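Local coordinates for protein putative sugar ABC transporter (Yersinia enterocolitica subsp. enterocolitica 8081, PDB 5ULB) that probably binds methylthioribose or related 5-substituted ribose sugars in the periplasm and delivers them to an ABC transporter for uptake into the cell, at residues G133-V136 and K137-G141; A199-K203 and G204-A208; S325-F328 and A329-A333. All coordinates share one frame; numbering follows the deposited sequence.

Contact 1 of 3, residues G133-V136 and K137-G141; sequences GQLV and KDFNG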
loop_
_atom_site.group_PDB
_atom_site.type_symbol
_atom_site.label_atom_id
_atom_site.label_comp_id
_atom_site.label_asym_id
_atom_site.label_seq_id
_atom_site.Cartn_x
_atom_site.Cartn_y
_atom_site.Cartn_z
ATOM N N GLY A 133 -14.743 -11.108 1.178
ATOM C CA GLY A 133 -15.245 -12.444 1.395
ATOM C C GLY A 133 -15.587 -12.737 2.799
ATOM O O GLY A 133 -16.508 -13.502 3.090
ATOM N N GLN A 134 -14.868 -12.161 3.790
ATOM C CA GLN A 134 -15.248 -12.322 5.210
ATOM C C GLN A 134 -16.547 -11.683 5.467
ATOM O O GLN A 134 -17.327 -12.226 6.268
ATOM C CB GLN A 134 -14.175 -11.797 6.128
ATOM C CG GLN A 134 -14.350 -12.271 7.567
ATOM C CD GLN A 134 -14.191 -13.775 7.776
ATOM O OE1 GLN A 134 -13.204 -14.382 7.216
ATOM N NE2 GLN A 134 -15.142 -14.361 8.398
ATOM N N LEU A 135 -16.822 -10.554 4.856
ATOM C CA LEU A 135 -18.116 -9.893 4.979
ATOM C C LEU A 135 -19.240 -10.846 4.512
ATOM O O LEU A 135 -20.275 -11.093 5.102
ATOM C CB LEU A 135 -18.086 -8.552 4.249
ATOM C CG LEU A 135 -19.285 -7.598 4.346
ATOM C CD1 LEU A 135 -18.853 -6.256 3.783
ATOM C CD2 LEU A 135 -20.470 -8.082 3.579
ATOM N N VAL A 136 -19.002 -11.440 3.344
ATOM C CA VAL A 136 -19.992 -12.366 2.766
ATOM C C VAL A 136 -20.231 -13.490 3.718
ATOM O O VAL A 136 -21.394 -13.901 3.910
ATOM C CB VAL A 136 -19.510 -12.860 1.411
ATOM C CG1 VAL A 136 -20.401 -14.013 0.893
ATOM C CG2 VAL A 136 -19.444 -11.695 0.347
ATOM N N LYS A 137 -19.168 -14.116 4.236
ATOM C CA LYS A 137 -19.274 -15.262 5.161
ATOM C C LYS A 137 -20.063 -14.792 6.407
ATOM O O LYS A 137 -20.996 -15.470 6.849
ATOM C CB LYS A 137 -17.904 -15.676 5.581
ATOM C CG LYS A 137 -17.086 -16.417 4.559
ATOM C CD LYS A 137 -15.674 -16.806 5.111
ATOM C CE LYS A 137 -14.865 -17.541 4.074
ATOM N NZ LYS A 137 -13.521 -17.792 4.498
ATOM N N ASP A 138 -19.701 -13.668 6.989
ATOM C CA ASP A 138 -20.288 -13.214 8.269
ATOM C C ASP A 138 -21.776 -12.910 8.127
ATOM O O ASP A 138 -22.484 -13.059 9.052
ATOM C CB ASP A 138 -19.584 -12.008 8.768
ATOM C CG ASP A 138 -18.163 -12.328 9.302
ATOM O OD1 ASP A 138 -17.757 -13.509 9.413
ATOM O OD2 ASP A 138 -17.436 -11.316 9.714
ATOM N N PHE A 139 -22.219 -12.484 6.922
ATOM C CA PHE A 139 -23.597 -12.133 6.681
ATOM C C PHE A 139 -24.368 -13.204 5.874
ATOM O O PHE A 139 -25.510 -12.985 5.443
ATOM C CB PHE A 139 -23.697 -10.735 6.078
ATOM C CG PHE A 139 -23.376 -9.672 7.062
ATOM C CD1 PHE A 139 -24.347 -9.150 7.864
ATOM C CD2 PHE A 139 -22.107 -9.276 7.246
ATOM C CE1 PHE A 139 -24.038 -8.193 8.847
ATOM C CE2 PHE A 139 -21.816 -8.334 8.220
ATOM C CZ PHE A 139 -22.750 -7.776 9.023
ATOM N N ASN A 140 -23.714 -14.335 5.648
ATOM C CA ASN A 140 -24.388 -15.396 4.826
ATOM C C ASN A 140 -24.970 -14.923 3.521
ATOM O O ASN A 140 -26.048 -15.289 3.071
ATOM C CB ASN A 140 -25.498 -16.154 5.573
ATOM C CG ASN A 140 -25.041 -17.048 6.696
ATOM O OD1 ASN A 140 -24.471 -16.604 7.678
ATOM N ND2 ASN A 140 -25.440 -18.306 6.605
ATOM N N GLY A 141 -24.213 -14.111 2.856
ATOM C CA GLY A 141 -24.560 -13.693 1.521
ATOM C C GLY A 141 -25.688 -12.705 1.453
ATOM O O GLY A 141 -26.143 -12.395 0.349
HETATM O O HOH W 1 -12.284 -14.836 4.634
#
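Gln134 and Asp138, one helical turn apart, are joined directly through their side chains: Gln134 NE2 donates to Asp138 OD1 at 2.9 Å. The bond leaves the amide almost in its own plane, yet meets the carboxylate oxygen from above, 42° out of the carboxylate plane, and the two flat groups are turned 55° against each other. Gln134 reaches this position with CG anti to the backbone N (chi1 -165°) and a bend at chi2 that turns the amide along the helix toward Asp138. Asp138 OD2 turns to the hydroxyl of Tyr235 on strand 233-237, so both carboxylate oxygens are engaged, which should limit the rotation of the group. The other end of the same amide works through water: water 1 lies 2.8 Å from Gln134 OE1 and accepts from Lys137 NZ, which the lysine chain, extended beyond CG, carries there.

Backbone bonds mark the last turn of helix 124-138, which packs on the sheet of the periplasmic binding protein fold. Lys137 N to Gly133 O, Asp138 N to Gln134 O and Phe139 N to Leu135 O keep the i to i+4 pattern. The helix then closes in a Schellman motif: Asn140, at positive phi, is the C-prime residue, Gly141 N reaches back to Val136 O at 3.0 Å, and Asn140 N bonds to Lys137 O. Gly141 also has positive phi, which glycine adopts readily.

Apolar packing across the turn comes from Leu135 and Phe139, with Leu135 CD2 4.2 Å from Phe139 CD2. A carbonyl meets the same ring at its edge: Leu135 O sits in the ring plane, 3.4 Å from Phe139 CD2. Both side chains also touch Ala208 on strand 208-211 and Tyr235.

Contact 2 of 3, residues A199-K203 and G204-A208; sequences AKYPK and GKIDA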
loop_
_atom_site.group_PDB
_atom_site.type_symbol
_atom_site.label_atom_id
_atom_site.label_comp_id
_atom_site.label_asym_id
_atom_site.label_seq_id
_atom_site.Cartn_x
_atom_site.Cartn_y
_atom_site.Cartn_z
ATOM N N ALA A 199 -27.192 9.024 7.568
ATOM C CA ALA A 199 -28.471 9.739 7.733
ATOM C C ALA A 199 -29.517 9.351 6.733
ATOM O O ALA A 199 -30.726 9.423 7.007
ATOM C CB ALA A 199 -28.194 11.220 7.659
ATOM N N LYS A 200 -29.082 8.951 5.531
ATOM C CA LYS A 200 -29.999 8.473 4.499
ATOM C C LYS A 200 -30.519 7.048 4.766
ATOM O O LYS A 200 -31.663 6.738 4.354
ATOM C CB LYS A 200 -29.327 8.488 3.115
ATOM C CG LYS A 200 -29.111 9.833 2.555
ATOM C CD LYS A 200 -28.657 9.895 1.091
ATOM C CE LYS A 200 -27.483 9.025 0.831
ATOM N NZ LYS A 200 -27.144 9.200 -0.595
ATOM N N TYR A 201 -29.714 6.257 5.506
ATOM C CA TYR A 201 -30.057 4.840 5.756
ATOM C C TYR A 201 -29.913 4.588 7.251
ATOM O O TYR A 201 -28.844 4.240 7.754
ATOM C CB TYR A 201 -29.033 3.988 4.973
ATOM C CG TYR A 201 -29.069 4.084 3.509
ATOM C CD1 TYR A 201 -30.126 3.549 2.800
ATOM C CD2 TYR A 201 -28.119 4.783 2.807
ATOM C CE1 TYR A 201 -30.175 3.678 1.398
ATOM C CE2 TYR A 201 -28.106 4.848 1.420
ATOM C CZ TYR A 201 -29.168 4.370 0.738
ATOM O OH TYR A 201 -29.179 4.409 -0.657
ATOM N N PRO A 202 -30.998 4.896 7.954
ATOM C CA PRO A 202 -30.972 4.769 9.466
ATOM C C PRO A 202 -30.722 3.340 9.956
ATOM O O PRO A 202 -30.710 2.349 9.180
ATOM C CB PRO A 202 -32.312 5.262 9.879
ATOM C CG PRO A 202 -32.819 6.094 8.766
ATOM C CD PRO A 202 -32.297 5.394 7.499
ATOM N N LYS A 203 -30.495 3.249 11.239
ATOM C CA LYS A 203 -30.145 2.008 11.921
ATOM C C LYS A 203 -31.073 0.879 11.469
ATOM O O LYS A 203 -32.314 0.942 11.486
ATOM C CB LYS A 203 -30.138 2.257 13.473
ATOM C CG LYS A 203 -29.650 1.147 14.284
ATOM C CD LYS A 203 -29.585 1.431 15.745
ATOM C CE LYS A 203 -28.789 2.680 16.115
ATOM N NZ LYS A 203 -28.703 2.679 17.612
ATOM N N GLY A 204 -30.427 -0.174 10.941
ATOM C CA GLY A 204 -31.140 -1.374 10.366
ATOM C C GLY A 204 -31.010 -1.437 8.873
ATOM O O GLY A 204 -31.262 -2.496 8.272
ATOM N N LYS A 205 -30.717 -0.311 8.210
ATOM C CA LYS A 205 -30.692 -0.259 6.770
ATOM C C LYS A 205 -29.321 -0.487 6.161
ATOM O O LYS A 205 -29.214 -0.653 4.918
ATOM C CB LYS A 205 -31.273 1.042 6.256
ATOM C CG LYS A 205 -32.637 1.373 6.656
ATOM C CD LYS A 205 -33.612 0.466 6.041
ATOM C CE LYS A 205 -35.061 0.866 6.498
ATOM N NZ LYS A 205 -36.028 -0.033 5.896
ATOM N N ILE A 206 -28.271 -0.518 6.989
ATOM C CA ILE A 206 -26.899 -0.819 6.534
ATOM C C ILE A 206 -26.401 -1.943 7.472
ATOM O O ILE A 206 -26.476 -1.833 8.680
ATOM C CB ILE A 206 -25.920 0.414 6.654
ATOM C CG1 ILE A 206 -26.428 1.554 5.837
ATOM C CG2 ILE A 206 -24.545 -0.012 6.254
ATOM C CD1 ILE A 206 -25.693 2.862 6.186
ATOM N N ASP A 207 -25.824 -2.965 6.843
ATOM C CA ASP A 207 -25.205 -4.047 7.619
ATOM C C ASP A 207 -23.700 -3.958 7.782
ATOM O O ASP A 207 -23.151 -4.307 8.851
ATOM C CB ASP A 207 -25.556 -5.395 6.943
ATOM C CG ASP A 207 -27.058 -5.634 6.909
ATOM O OD1 ASP A 207 -27.614 -5.599 8.009
ATOM O OD2 ASP A 207 -27.656 -5.710 5.802
ATOM N N ALA A 208 -22.987 -3.502 6.708
ATOM C CA ALA A 208 -21.568 -3.557 6.735
ATOM C C ALA A 208 -21.004 -2.518 5.780
ATOM O O ALA A 208 -21.671 -2.074 4.854
ATOM C CB ALA A 208 -21.068 -4.991 6.408
#
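Tyr201 CB is the apolar centre of this turn: Ile206 CG1 and Ile206 CD1 each come within 3.7 Å of it, and Lys205 CB stands 3.9 Å away, near the plane of the tyrosine ring at its edge. Tyr201 thus meets its neighbours with the base of the side chain, while its ring leads off from the turn. Ile206 takes part because CG1 is anti to its carbonyl carbon and the nearly straight chi2 carries CD1 on alongside the tyrosine.

Lys205 meets the proline with CB and CG. Its first torsion (chi1 -57°) puts CG beside the backbone N, 4.1 Å from Pro202 CD, the two side chains running at a slant to each other, and the same CG is 3.3 Å from Pro202 O. A bend at chi2 then turns CD away from the proline, and beyond that bend the lysine is extended and moves off. The side chain of Lys203 touches Arg229 and Glu231.

The backbone beneath is a type II beta turn from Pro202 to Lys205. Lys205 N donates to Pro202 O at 2.8 Å with an N-H...O angle of 154°. Gly204 occupies the third position with phi 110°, where a beta carbon would run into Lys203 O.

The turn links the end of helix 186-200 to strand 208-211. Tyr201 and Ile206 both pack on Leu176 of strand 173-179, Tyr201 O accepts from Arg229, and Asp207 pairs through its backbone with Asn144 and Lys233, where the chain enters the sheet.

Contact 3 of 3, residues S325-F328 and A329-A333; sequences SPWF and ATLAA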
loop_
_atom_site.group_PDB
_atom_site.type_symbol
_atom_site.label_atom_id
_atom_site.label_comp_id
_atom_site.label_asym_id
_atom_site.label_seq_id
_atom_site.Cartn_x
_atom_site.Cartn_y
_atom_site.Cartn_z
ATOM N N SER A 325 20.275 -9.520 -1.433
ATOM C CA SER A 325 21.557 -9.943 -1.845
ATOM C C SER A 325 22.551 -9.991 -0.667
ATOM O O SER A 325 22.462 -9.178 0.279
ATOM C CB SER A 325 22.074 -8.931 -2.882
ATOM O OG SER A 325 21.317 -8.961 -4.056
ATOM N N PRO A 326 23.510 -10.929 -0.737
ATOM C CA PRO A 326 24.421 -11.045 0.380
ATOM C C PRO A 326 25.295 -9.838 0.636
ATOM O O PRO A 326 25.695 -9.556 1.757
ATOM C CB PRO A 326 25.296 -12.218 0.028
ATOM C CG PRO A 326 24.799 -12.760 -1.247
ATOM C CD PRO A 326 23.660 -12.034 -1.698
ATOM N N TRP A 327 25.582 -9.062 -0.402
ATOM C CA TRP A 327 26.390 -7.837 -0.254
ATOM C C TRP A 327 25.588 -6.731 0.413
ATOM O O TRP A 327 26.168 -5.681 0.716
ATOM C CB TRP A 327 27.010 -7.364 -1.599
ATOM C CG TRP A 327 26.118 -7.304 -2.718
ATOM C CD1 TRP A 327 25.898 -8.324 -3.616
ATOM C CD2 TRP A 327 25.246 -6.244 -3.147
ATOM N NE1 TRP A 327 24.926 -8.016 -4.529
ATOM C CE2 TRP A 327 24.538 -6.721 -4.305
ATOM C CE3 TRP A 327 25.024 -4.948 -2.691
ATOM C CZ2 TRP A 327 23.679 -5.948 -5.020
ATOM C CZ3 TRP A 327 24.120 -4.123 -3.402
ATOM C CH2 TRP A 327 23.472 -4.615 -4.569
ATOM N N PHE A 328 24.269 -6.850 0.626
ATOM C CA PHE A 328 23.551 -5.833 1.436
ATOM C C PHE A 328 24.154 -5.780 2.818
ATOM O O PHE A 328 24.253 -4.686 3.373
ATOM C CB PHE A 328 22.073 -6.123 1.487
ATOM C CG PHE A 328 21.297 -5.916 0.186
ATOM C CD1 PHE A 328 21.837 -5.353 -0.979
ATOM C CD2 PHE A 328 19.945 -6.243 0.160
ATOM C CE1 PHE A 328 21.058 -5.252 -2.077
ATOM C CE2 PHE A 328 19.173 -6.115 -0.980
ATOM C CZ PHE A 328 19.746 -5.625 -2.117
ATOM N N ALA A 329 24.502 -6.945 3.420
ATOM C CA ALA A 329 25.130 -6.962 4.699
ATOM C C ALA A 329 26.462 -6.238 4.673
ATOM O O ALA A 329 26.859 -5.555 5.629
ATOM C CB ALA A 329 25.269 -8.365 5.258
ATOM N N THR A 330 27.213 -6.406 3.607
ATOM C CA THR A 330 28.501 -5.734 3.493
ATOM C C THR A 330 28.290 -4.238 3.508
ATOM O O THR A 330 29.057 -3.506 4.118
ATOM C CB THR A 330 29.205 -6.231 2.187
ATOM O OG1 THR A 330 29.134 -7.662 2.202
ATOM C CG2 THR A 330 30.604 -5.772 2.161
ATOM N N LEU A 331 27.363 -3.776 2.682
ATOM C CA LEU A 331 27.008 -2.338 2.629
ATOM C C LEU A 331 26.545 -1.831 3.936
ATOM O O LEU A 331 26.959 -0.720 4.326
ATOM C CB LEU A 331 25.943 -1.995 1.597
ATOM C CG LEU A 331 26.495 -1.885 0.262
ATOM C CD1 LEU A 331 25.344 -1.733 -0.731
ATOM C CD2 LEU A 331 27.383 -0.693 0.108
ATOM N N ALA A 332 25.777 -2.604 4.683
ATOM C CA ALA A 332 25.300 -2.115 5.935
ATOM C C ALA A 332 26.460 -1.890 6.912
ATOM O O ALA A 332 26.517 -0.857 7.587
ATOM C CB ALA A 332 24.262 -3.043 6.531
ATOM N N ALA A 333 27.476 -2.786 6.881
ATOM C CA ALA A 333 28.646 -2.630 7.705
ATOM C C ALA A 333 29.441 -1.425 7.266
ATOM O O ALA A 333 30.011 -0.749 8.153
ATOM C CB ALA A 333 29.478 -3.924 7.634
HETATM O O HOH W 2 22.594 -9.454 2.922
#
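Trp327 and Leu331 form the close-packed side of this end of helix 327-335. Their side chains lie next to each other and point the same way, and Leu331 CD1 rests in the plane of the indole at its edge, 3.8 Å from both Trp327 CE3 and Trp327 CZ3. With CG between the backbone N and the carbonyl carbon (chi1 48°), the indole is set beside Leu331. One of its faces carries Ser325 CB, 3.4 Å above the plane, together with Phe328 CD1, each displaced toward the rim. The phenyl ring in turn has Trp327 CZ3 in plane at its edge, so the two aromatics meet edge to face. Polar atoms here are also held: Trp327 NE1 and Ser325 OG both bond to the carboxylate of Glu280, and Leu331 N closes a nearly straight 3.0 Å bond to Trp327 O (172° at the hydrogen).

The other side is looser and more hydrated. Ala329 is exposed, and its N makes a weak 3.3 Å bond to Pro326 O. Water 2 reinforces this end by donating to Ser325 O at 2.7 Å while accepting from Ala329 N. Pro326, also exposed, touches Ala7.

Helix 327-335 is applied to the outside of the fold as a C-terminal element. Phe328 meets Arg271 and Ala274 of helix 262-278, and Trp327 meets Ala278 of the same helix. Leu48 of helix 32-48 touches Phe328 and Leu331, while the N-terminal segment runs past Thr330, whose OG1 bonds to Ala7 O.

In the fold
Contacts 1 and 2 are neighbours, with centres 17 Å apart. They meet where Phe139 CZ lies 3.5 Å from Asp207 O and Leu135 CD1 lies 3.7 Å from Ala208 CB, so a helix end and the entry to strand 208-211 share one packed patch. Contact 3 lies on the opposite side of the chain's centre, about 46 Å from contact 1 and 55 Å from contact 2, centre to centre. None of the three contributes a residue to the selenosugar pocket, which includes Asn33, Asp107, Arg159 and Asp238. Strand 208-211, which begins at the last residue of contact 2, nevertheless leads to the pocket residues Thr212 and Trp213.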